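Local coordinates for protein extracellular invertase (Aspergillus kawachii, PDB 5XH8) that probably cleaves terminal beta-fructofuranosides such as sucrose and, with high transfructosylation activity, passes the fructosyl group to acceptors to build fructooligosaccharides such as 1-kestose, at residues Ile5-Ala10 and Arg566-Asn571; Lys448-Glu453 and Ser572-Phe577; Val500-Thr505 and Leu561-Arg566. All blocks are in the same frame, centred on the assembly; numbering follows the deposited sequence.

Interaction 1: residues Ile5-Ala10 and Arg566-Asn571; sequences IDYNVA and RSWYAN
Tyr7 turns the edge of its ring toward the face of Trp568 in a T-shaped pair, the Tyr7 ring and the six-membered ring of Trp568 having centroids 4.9 Å apart and planes at 63°. The touching edge is CD1 and CE1: CD1 stands over the middle of the indole, and CE1 comes within 3.7 Å of Trp568 CH2. A chi1 of 177° sets Trp568 CG anti to the backbone N, and the indole extends from there to meet Tyr7. Ile5 widens the patch, since its CG2 lies against one face of Tyr7 and also meets Trp568 CH2. The indole is used twice, for its edge carries NE1, which gives a bond of 2.9 Å to Val9 O almost in the ring plane, at an N-H...O angle of 164°. That carbonyl belongs to the last residue of a type I turn that begins at Asp6, steadied by an Asx turn in which Asp6 OD1 accepts from Asn8 N at 2.8 Å; aspartate suits the spot because its short carboxylate can reach forward to the N-H two residues on. An N-terminal loop is thus laid on the connection between strands 559-564 and 574-580 of the C-terminal domain. Tyr7 O takes Ala570 N at 2.9 Å, the donor standing above the carbonyl plane, and a CA-H...O contact from Tyr569 CA at 3.2 Å. Tyr569 has Trp568 CD1 over the centre of one face and Asn8 O at its edge, while its OH lies 3.4 Å from Ala10 CA. The hydroxyl of Tyr7 is hydrogen-bonded to Thr25, and Trp568 O to a glycerol probably from the crystallisation liquor.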
loop_
_atom_site.group_PDB
_atom_site.type_symbol
_atom_site.label_atom_id
_atom_site.label_comp_id
_atom_site.label_asym_id
_atom_site.label_seq_id
_atom_site.Cartn_x
_atom_site.Cartn_y
_atom_site.Cartn_z
ATOM N N ILE A 5 -11.503 -12.348 -50.143
ATOM C CA ILE A 5 -11.855 -13.581 -49.413
ATOM C C ILE A 5 -13.116 -14.217 -49.990
ATOM O O ILE A 5 -14.202 -13.616 -49.957
ATOM C CB ILE A 5 -12.108 -13.367 -47.906
ATOM C CG1 ILE A 5 -10.990 -12.541 -47.231
ATOM C CG2 ILE A 5 -12.235 -14.721 -47.207
ATOM C CD1 ILE A 5 -9.700 -13.269 -46.984
ATOM N N ASP A 6 -12.983 -15.443 -50.470
ATOM C CA ASP A 6 -14.103 -16.184 -51.009
ATOM C C ASP A 6 -14.245 -17.437 -50.186
ATOM O O ASP A 6 -13.395 -18.325 -50.233
ATOM C CB ASP A 6 -13.853 -16.513 -52.474
ATOM C CG ASP A 6 -15.042 -17.185 -53.137
ATOM O OD1 ASP A 6 -15.851 -17.861 -52.451
ATOM O OD2 ASP A 6 -15.146 -17.040 -54.371
ATOM N N TYR A 7 -15.336 -17.511 -49.428
ATOM C CA TYR A 7 -15.554 -18.621 -48.503
ATOM C C TYR A 7 -16.056 -19.892 -49.190
ATOM O O TYR A 7 -16.342 -20.871 -48.504
ATOM C CB TYR A 7 -16.480 -18.196 -47.339
ATOM C CG TYR A 7 -15.838 -17.132 -46.466
ATOM C CD1 TYR A 7 -14.760 -17.446 -45.614
ATOM C CD2 TYR A 7 -16.277 -15.808 -46.514
ATOM C CE1 TYR A 7 -14.150 -16.475 -44.838
ATOM C CE2 TYR A 7 -15.688 -14.823 -45.721
ATOM C CZ TYR A 7 -14.635 -15.164 -44.883
ATOM O OH TYR A 7 -14.052 -14.175 -44.133
ATOM N N ASN A 8 -16.166 -19.888 -50.528
ATOM C CA ASN A 8 -16.313 -21.144 -51.276
ATOM C C ASN A 8 -14.993 -21.737 -51.705
ATOM O O ASN A 8 -14.962 -22.886 -52.086
ATOM C CB ASN A 8 -17.205 -20.957 -52.503
ATOM C CG ASN A 8 -18.605 -20.552 -52.132
ATOM O OD1 ASN A 8 -19.271 -21.197 -51.315
ATOM N ND2 ASN A 8 -19.058 -19.475 -52.721
ATOM N N VAL A 9 -13.911 -20.965 -51.629
ATOM C CA VAL A 9 -12.573 -21.406 -51.980
ATOM C C VAL A 9 -11.841 -21.826 -50.716
ATOM O O VAL A 9 -12.096 -21.295 -49.608
ATOM C CB VAL A 9 -11.806 -20.280 -52.716
ATOM C CG1 VAL A 9 -10.359 -20.668 -52.998
ATOM C CG2 VAL A 9 -12.506 -19.958 -54.030
ATOM N N ALA A 10 -10.950 -22.802 -50.873
ATOM C CA ALA A 10 -10.188 -23.350 -49.763
ATOM C C ALA A 10 -9.391 -22.253 -49.026
ATOM O O ALA A 10 -8.969 -21.259 -49.652
ATOM C CB ALA A 10 -9.248 -24.436 -50.254
ATOM N N ARG A 566 -15.292 -22.856 -35.445
ATOM C CA ARG A 566 -14.738 -21.952 -36.424
ATOM C C ARG A 566 -14.752 -22.577 -37.846
ATOM O O ARG A 566 -13.707 -22.794 -38.455
ATOM C CB ARG A 566 -13.355 -21.479 -35.946
ATOM C CG ARG A 566 -13.482 -20.498 -34.765
ATOM C CD ARG A 566 -12.251 -19.637 -34.413
ATOM N NE ARG A 566 -11.546 -20.282 -33.363
ATOM C CZ ARG A 566 -11.272 -19.866 -32.127
ATOM N NH1 ARG A 566 -11.483 -18.634 -31.643
ATOM N NH2 ARG A 566 -10.659 -20.759 -31.381
ATOM N N SER A 567 -15.959 -22.824 -38.366
ATOM C CA SER A 567 -16.116 -23.351 -39.729
ATOM C C SER A 567 -15.742 -22.268 -40.743
ATOM O O SER A 567 -16.011 -21.069 -40.538
ATOM C CB SER A 567 -17.539 -23.890 -39.968
ATOM O OG SER A 567 -18.472 -22.845 -40.160
ATOM N N TRP A 568 -15.107 -22.706 -41.830
ATOM C CA TRP A 568 -14.645 -21.835 -42.906
ATOM C C TRP A 568 -15.644 -21.621 -44.059
ATOM O O TRP A 568 -15.882 -20.478 -44.448
ATOM C CB TRP A 568 -13.332 -22.392 -43.481
ATOM C CG TRP A 568 -12.841 -21.584 -44.628
ATOM C CD1 TRP A 568 -12.991 -21.869 -45.958
ATOM C CD2 TRP A 568 -12.144 -20.335 -44.561
ATOM N NE1 TRP A 568 -12.431 -20.872 -46.714
ATOM C CE2 TRP A 568 -11.912 -19.915 -45.890
ATOM C CE3 TRP A 568 -11.701 -19.523 -43.508
ATOM C CZ2 TRP A 568 -11.236 -18.735 -46.194
ATOM C CZ3 TRP A 568 -11.038 -18.336 -43.811
ATOM C CH2 TRP A 568 -10.809 -17.958 -45.139
ATOM N N TYR A 569 -16.153 -22.718 -44.630
ATOM C CA TYR A 569 -16.843 -22.693 -45.932
ATOM C C TYR A 569 -18.240 -22.090 -45.804
ATOM O O TYR A 569 -18.975 -22.385 -44.861
ATOM C CB TYR A 569 -16.927 -24.116 -46.566
ATOM C CG TYR A 569 -15.620 -24.625 -47.130
ATOM C CD1 TYR A 569 -15.151 -24.177 -48.370
ATOM C CD2 TYR A 569 -14.840 -25.556 -46.438
ATOM C CE1 TYR A 569 -13.939 -24.630 -48.897
ATOM C CE2 TYR A 569 -13.626 -26.020 -46.966
ATOM C CZ TYR A 569 -13.188 -25.546 -48.200
ATOM O OH TYR A 569 -11.997 -25.976 -48.721
ATOM N N ALA A 570 -18.594 -21.249 -46.769
ATOM C CA ALA A 570 -19.886 -20.572 -46.807
ATOM C C ALA A 570 -21.058 -21.565 -46.694
ATOM O O ALA A 570 -22.047 -21.275 -46.003
ATOM C CB ALA A 570 -20.002 -19.733 -48.071
ATOM N N ASN A 571 -20.877 -22.742 -47.307
ATOM C CA ASN A 571 -21.859 -23.843 -47.353
ATOM C C ASN A 571 -21.954 -24.683 -46.130
ATOM O O ASN A 571 -22.734 -25.613 -46.126
ATOM C CB ASN A 571 -21.456 -24.884 -48.417
ATOM C CG ASN A 571 -21.534 -24.358 -49.798
ATOM O OD1 ASN A 571 -21.875 -23.190 -50.025
ATOM N ND2 ASN A 571 -21.190 -25.209 -50.758
#

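Interaction 2: residues Lys448-Glu453 and Ser572-Phe577; sequences KRSPSE and STNISF
Thr573 has the most surface buried here, and its two branches meet different parts of the facing loop. OG1 sits between the backbone N and the carbonyl carbon (chi1 61°) and gives a weak hydrogen bond of 3.3 Å to Pro451 O. The methyl CG2 lies 4.1 Å from Glu453 CA, so a beta-branched residue with one polar and one apolar arm serves both needs. Ser450 supplies the firmer polar link: its OG, anti to its own carbonyl carbon (chi1 -79°), accepts from Ile575 N at 2.9 Å with an N-H...O angle of 157°. The hydroxyl takes the part that a backbone carbonyl would play in a paired strand, and serine is short enough to do this close to the chain. The Pro451 ring lies against both Thr573, just before the strand, and Ile575, on it. Its CG is 3.7 Å from Thr573 O, while its CD presses on Ile575 CD1 at 3.5 Å, tighter than usual carbon contact, the two side chains crossing at about a right angle. Thr573 and Asn574 form a classic beta bulge opposite Ser481, at the start of strand 574-580. This strand runs between 444-446 and 474-481 in one sheet of the C-terminal beta sandwich; Pro451 also packs on Val592 of strand 585-594, and both it and Ile575 reach Phe456 of strand 455-463, so the loop 448-453 bridges the two sheets.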
loop_
_atom_site.group_PDB
_atom_site.type_symbol
_atom_site.label_atom_id
_atom_site.label_comp_id
_atom_site.label_asym_id
_atom_site.label_seq_id
_atom_site.Cartn_x
_atom_site.Cartn_y
_atom_site.Cartn_z
ATOM N N LYS A 448 -34.840 -31.779 -43.897
ATOM C CA LYS A 448 -35.458 -31.365 -45.152
ATOM C C LYS A 448 -35.090 -29.929 -45.478
ATOM O O LYS A 448 -34.893 -29.582 -46.652
ATOM C CB LYS A 448 -36.983 -31.499 -45.087
ATOM C CG LYS A 448 -37.640 -31.453 -46.457
ATOM C CD LYS A 448 -39.143 -31.262 -46.367
ATOM C CE LYS A 448 -39.762 -31.130 -47.751
ATOM N NZ LYS A 448 -41.121 -30.529 -47.645
ATOM N N ARG A 449 -35.025 -29.089 -44.443
ATOM C CA ARG A 449 -34.573 -27.710 -44.596
ATOM C C ARG A 449 -33.529 -27.347 -43.518
ATOM O O ARG A 449 -33.656 -27.718 -42.360
ATOM C CB ARG A 449 -35.759 -26.782 -44.514
ATOM C CG ARG A 449 -35.441 -25.351 -44.875
ATOM C CD ARG A 449 -36.613 -24.485 -44.523
ATOM N NE ARG A 449 -36.255 -23.078 -44.546
ATOM C CZ ARG A 449 -37.111 -22.093 -44.296
ATOM N NH1 ARG A 449 -38.385 -22.357 -43.994
ATOM N NH2 ARG A 449 -36.700 -20.830 -44.340
ATOM N N SER A 450 -32.488 -26.641 -43.928
ATOM C CA SER A 450 -31.435 -26.210 -43.030
ATOM C C SER A 450 -31.371 -24.704 -43.143
ATOM O O SER A 450 -31.833 -24.137 -44.157
ATOM C CB SER A 450 -30.102 -26.823 -43.422
ATOM O OG SER A 450 -29.994 -28.153 -42.982
ATOM N N PRO A 451 -30.820 -24.034 -42.096
ATOM C CA PRO A 451 -30.566 -22.602 -42.223
ATOM C C PRO A 451 -29.571 -22.346 -43.325
ATOM O O PRO A 451 -28.717 -23.180 -43.586
ATOM C CB PRO A 451 -29.967 -22.210 -40.849
ATOM C CG PRO A 451 -29.489 -23.475 -40.253
ATOM C CD PRO A 451 -30.417 -24.543 -40.768
ATOM N N SER A 452 -29.703 -21.209 -43.975
ATOM C CA SER A 452 -28.772 -20.806 -45.003
ATOM C C SER A 452 -27.673 -19.897 -44.458
ATOM O O SER A 452 -26.855 -19.425 -45.239
ATOM C CB SER A 452 -29.523 -20.073 -46.103
ATOM O OG SER A 452 -30.133 -18.921 -45.557
ATOM N N GLU A 453 -27.661 -19.607 -43.150
ATOM C CA GLU A 453 -26.514 -18.902 -42.558
ATOM C C GLU A 453 -26.163 -19.445 -41.186
ATOM O O GLU A 453 -26.931 -20.205 -40.592
ATOM C CB GLU A 453 -26.725 -17.380 -42.537
ATOM C CG GLU A 453 -27.865 -16.912 -41.651
ATOM C CD GLU A 453 -27.954 -15.396 -41.530
ATOM O OE1 GLU A 453 -27.049 -14.653 -41.995
ATOM O OE2 GLU A 453 -28.950 -14.938 -40.945
ATOM N N SER A 572 -21.116 -24.464 -45.127
ATOM C CA SER A 572 -21.159 -25.304 -43.935
ATOM C C SER A 572 -22.285 -24.843 -42.987
ATOM O O SER A 572 -22.042 -24.353 -41.872
ATOM C CB SER A 572 -19.785 -25.344 -43.276
ATOM O OG SER A 572 -18.870 -26.070 -44.095
ATOM N N THR A 573 -23.523 -25.030 -43.453
ATOM C CA THR A 573 -24.724 -24.604 -42.744
ATOM C C THR A 573 -25.796 -25.697 -42.583
ATOM O O THR A 573 -26.871 -25.415 -42.049
ATOM C CB THR A 573 -25.368 -23.410 -43.475
ATOM O OG1 THR A 573 -25.735 -23.812 -44.793
ATOM C CG2 THR A 573 -24.405 -22.234 -43.568
ATOM N N ASN A 574 -25.515 -26.929 -43.024
ATOM C CA ASN A 574 -26.525 -27.993 -43.011
ATOM C C ASN A 574 -26.615 -28.639 -41.649
ATOM O O ASN A 574 -25.617 -28.724 -40.908
ATOM C CB ASN A 574 -26.246 -29.060 -44.081
ATOM C CG ASN A 574 -26.344 -28.502 -45.493
ATOM O OD1 ASN A 574 -25.346 -28.399 -46.205
ATOM N ND2 ASN A 574 -27.528 -28.094 -45.882
ATOM N N ILE A 575 -27.817 -29.113 -41.347
ATOM C CA ILE A 575 -28.121 -29.759 -40.083
ATOM C C ILE A 575 -28.717 -31.140 -40.338
ATOM O O ILE A 575 -29.546 -31.287 -41.218
ATOM C CB ILE A 575 -29.115 -28.912 -39.266
ATOM C CG1 ILE A 575 -28.467 -27.573 -38.876
ATOM C CG2 ILE A 575 -29.577 -29.675 -38.023
ATOM C CD1 ILE A 575 -29.415 -26.616 -38.177
ATOM N N SER A 576 -28.311 -32.127 -39.546
ATOM C CA SER A 576 -28.842 -33.481 -39.646
ATOM C C SER A 576 -29.096 -34.065 -38.272
ATOM O O SER A 576 -28.373 -33.732 -37.319
ATOM C CB SER A 576 -27.841 -34.373 -40.366
ATOM O OG SER A 576 -27.620 -33.867 -41.658
ATOM N N PHE A 577 -30.093 -34.956 -38.181
ATOM C CA PHE A 577 -30.238 -35.845 -37.017
ATOM C C PHE A 577 -29.017 -36.741 -36.999
ATOM O O PHE A 577 -28.454 -37.053 -38.051
ATOM C CB PHE A 577 -31.494 -36.733 -37.097
ATOM C CG PHE A 577 -32.783 -35.965 -37.158
ATOM C CD1 PHE A 577 -33.414 -35.563 -35.997
ATOM C CD2 PHE A 577 -33.358 -35.637 -38.379
ATOM C CE1 PHE A 577 -34.593 -34.833 -36.051
ATOM C CE2 PHE A 577 -34.537 -34.913 -38.440
ATOM C CZ PHE A 577 -35.156 -34.508 -37.273
#

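Interaction 3: residues Val500-Thr505 and Leu561-Arg566; sequences VDRSNT and LSTWVR
Arg502 reaches across to Trp564, its NH1 giving a nearly straight hydrogen bond of 2.9 Å (167°) to Trp564 O. The carbonyl lies close to the guanidinium plane, and the N-H meets one of its lone pairs. Thr563 OG1 lies instead over a face of the same guanidinium, 3.3 Å from Arg502 CZ; this is contact without a hydrogen bond, and the hydroxyl is bonded to Glu520. Beside this polar centre, Val500 CG2 meets Leu561 CD2 at 4.1 Å, and Thr505 packs its methyl CG2 3.8 Å from Val565 CA while its OG1 is bonded to Thr487. Branched apolar side chains such as Val500 and Leu561 suit the interior between the facing sheets of the sandwich, to which strands 497-501 and 559-564 belong. Further out, Ser518 O accepts from Arg502 NE and Asp516 forms a salt bridge with NH2, which holds the guanidinium's rotation. An Asx turn, with Asp501 OD1 gripped by both N and OG of Ser503, shapes the chain around Arg502, its middle residue. Burying a cation is costly, and Arg566 NH2 is only 5.5 Å from Arg502 NH1; the salt bridge to Asp516, helped weakly by the more distant Glu520, probably offsets both.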
loop_
_atom_site.group_PDB
_atom_site.type_symbol
_atom_site.label_atom_id
_atom_site.label_comp_id
_atom_site.label_asym_id
_atom_site.label_seq_id
_atom_site.Cartn_x
_atom_site.Cartn_y
_atom_site.Cartn_z
ATOM N N VAL A 500 -19.391 -32.097 -27.652
ATOM C CA VAL A 500 -19.248 -31.394 -28.913
ATOM C C VAL A 500 -17.993 -31.982 -29.559
ATOM O O VAL A 500 -16.867 -31.781 -29.076
ATOM C CB VAL A 500 -19.133 -29.862 -28.747
ATOM C CG1 VAL A 500 -19.140 -29.188 -30.110
ATOM C CG2 VAL A 500 -20.277 -29.311 -27.899
ATOM N N ASP A 501 -18.200 -32.750 -30.623
ATOM C CA ASP A 501 -17.089 -33.254 -31.451
ATOM C C ASP A 501 -16.701 -32.189 -32.488
ATOM O O ASP A 501 -17.490 -31.842 -33.382
ATOM C CB ASP A 501 -17.517 -34.541 -32.147
ATOM C CG ASP A 501 -16.421 -35.161 -33.008
ATOM O OD1 ASP A 501 -15.322 -34.582 -33.234
ATOM O OD2 ASP A 501 -16.702 -36.270 -33.486
ATOM N N ARG A 502 -15.470 -31.701 -32.374
ATOM C CA ARG A 502 -14.947 -30.659 -33.253
ATOM C C ARG A 502 -13.829 -31.143 -34.188
ATOM O O ARG A 502 -13.208 -30.329 -34.904
ATOM C CB ARG A 502 -14.471 -29.456 -32.399
ATOM C CG ARG A 502 -15.611 -28.727 -31.700
ATOM C CD ARG A 502 -15.169 -27.411 -31.069
ATOM N NE ARG A 502 -14.071 -27.635 -30.129
ATOM C CZ ARG A 502 -13.214 -26.714 -29.686
ATOM N NH1 ARG A 502 -13.313 -25.435 -30.040
ATOM N NH2 ARG A 502 -12.258 -27.093 -28.845
ATOM N N SER A 503 -13.582 -32.453 -34.221
ATOM C CA SER A 503 -12.526 -32.992 -35.079
ATOM C C SER A 503 -12.664 -32.580 -36.557
ATOM O O SER A 503 -11.664 -32.382 -37.208
ATOM C CB SER A 503 -12.450 -34.518 -34.963
ATOM O OG SER A 503 -13.683 -35.106 -35.335
ATOM N N ASN A 504 -13.883 -32.394 -37.058
ATOM C CA ASN A 504 -14.122 -32.013 -38.461
ATOM C C ASN A 504 -14.697 -30.603 -38.656
ATOM O O ASN A 504 -15.060 -30.245 -39.786
ATOM C CB ASN A 504 -15.079 -33.059 -39.087
ATOM C CG ASN A 504 -15.083 -33.046 -40.618
ATOM O OD1 ASN A 504 -16.151 -33.042 -41.255
ATOM N ND2 ASN A 504 -13.905 -33.059 -41.211
ATOM N N THR A 505 -14.764 -29.794 -37.577
ATOM C CA THR A 505 -15.488 -28.508 -37.571
ATOM C C THR A 505 -14.893 -27.508 -38.548
ATOM O O THR A 505 -15.635 -26.839 -39.269
ATOM C CB THR A 505 -15.511 -27.869 -36.147
ATOM O OG1 THR A 505 -16.327 -28.649 -35.275
ATOM C CG2 THR A 505 -16.039 -26.437 -36.160
ATOM N N LEU A 561 -22.935 -25.481 -21.939
ATOM C CA LEU A 561 -21.624 -25.842 -22.470
ATOM C C LEU A 561 -21.366 -24.994 -23.725
ATOM O O LEU A 561 -22.147 -25.061 -24.691
ATOM C CB LEU A 561 -21.586 -27.312 -22.843
ATOM C CG LEU A 561 -20.371 -27.851 -23.622
ATOM C CD1 LEU A 561 -19.074 -27.625 -22.901
ATOM C CD2 LEU A 561 -20.530 -29.343 -23.854
ATOM N N SER A 562 -20.287 -24.211 -23.716
ATOM C CA SER A 562 -20.024 -23.263 -24.802
ATOM C C SER A 562 -18.613 -23.385 -25.336
ATOM O O SER A 562 -17.679 -23.682 -24.595
ATOM C CB SER A 562 -20.315 -21.831 -24.351
ATOM O OG SER A 562 -21.529 -21.779 -23.635
ATOM N N THR A 563 -18.461 -23.135 -26.629
ATOM C CA THR A 563 -17.187 -23.349 -27.292
ATOM C C THR A 563 -17.110 -22.579 -28.597
ATOM O O THR A 563 -18.066 -21.885 -28.967
ATOM C CB THR A 563 -16.933 -24.857 -27.522
ATOM O OG1 THR A 563 -15.603 -25.061 -28.022
ATOM C CG2 THR A 563 -17.968 -25.440 -28.520
ATOM N N TRP A 564 -15.957 -22.690 -29.266
ATOM C CA TRP A 564 -15.704 -22.078 -30.569
ATOM C C TRP A 564 -15.914 -23.099 -31.697
ATOM O O TRP A 564 -15.340 -24.196 -31.657
ATOM C CB TRP A 564 -14.271 -21.532 -30.638
ATOM C CG TRP A 564 -14.022 -20.421 -29.675
ATOM C CD1 TRP A 564 -13.335 -20.495 -28.509
ATOM C CD2 TRP A 564 -14.486 -19.072 -29.792
ATOM N NE1 TRP A 564 -13.348 -19.267 -27.874
ATOM C CE2 TRP A 564 -14.037 -18.374 -28.650
ATOM C CE3 TRP A 564 -15.205 -18.376 -30.768
ATOM C CZ2 TRP A 564 -14.319 -17.015 -28.436
ATOM C CZ3 TRP A 564 -15.498 -17.012 -30.552
ATOM C CH2 TRP A 564 -15.046 -16.352 -29.386
ATOM N N VAL A 565 -16.737 -22.735 -32.678
ATOM C CA VAL A 565 -16.966 -23.573 -33.857
ATOM C C VAL A 565 -16.577 -22.793 -35.110
ATOM O O VAL A 565 -17.391 -22.144 -35.738
ATOM C CB VAL A 565 -18.398 -24.161 -33.909
ATOM C CG1 VAL A 565 -18.516 -25.279 -32.895
ATOM C CG2 VAL A 565 -19.485 -23.118 -33.677
ATOM N N ARG A 566 -15.292 -22.856 -35.445
ATOM C CA ARG A 566 -14.738 -21.952 -36.424
ATOM C C ARG A 566 -14.752 -22.577 -37.846
ATOM O O ARG A 566 -13.707 -22.794 -38.455
ATOM C CB ARG A 566 -13.355 -21.479 -35.946
ATOM C CG ARG A 566 -13.482 -20.498 -34.765
ATOM C CD ARG A 566 -12.251 -19.637 -34.413
ATOM N NE ARG A 566 -11.546 -20.282 -33.363
ATOM C CZ ARG A 566 -11.272 -19.866 -32.127
ATOM N NH1 ARG A 566 -11.483 -18.634 -31.643
ATOM N NH2 ARG A 566 -10.659 -20.759 -31.381
#

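In the fold
The three contacts draw on one run of chain: residues 561-566 serve interaction 3, 566-571 interaction 1 and 572-577 interaction 2, with Arg566 common to interactions 3 and 1. Their centres are 16 to 17 Å apart; interaction 1 touches both others, while 2 and 3 stay about 6 Å apart at their nearest atoms. Interactions 1 and 2 alternate along the sequence, whereas interaction 3 is nested inside the loops that both close. Strands 497-501 and 574-580 share the six-stranded sheet of the C-terminal sandwich; 559-564 belongs to the other. Interaction 3 is buried, interaction 1 superficial. The chain's passage from strand 559-564 to strand 574-580 is thus contacted by residues 500-505, loop 448-453 and the N-terminal segment 5-10.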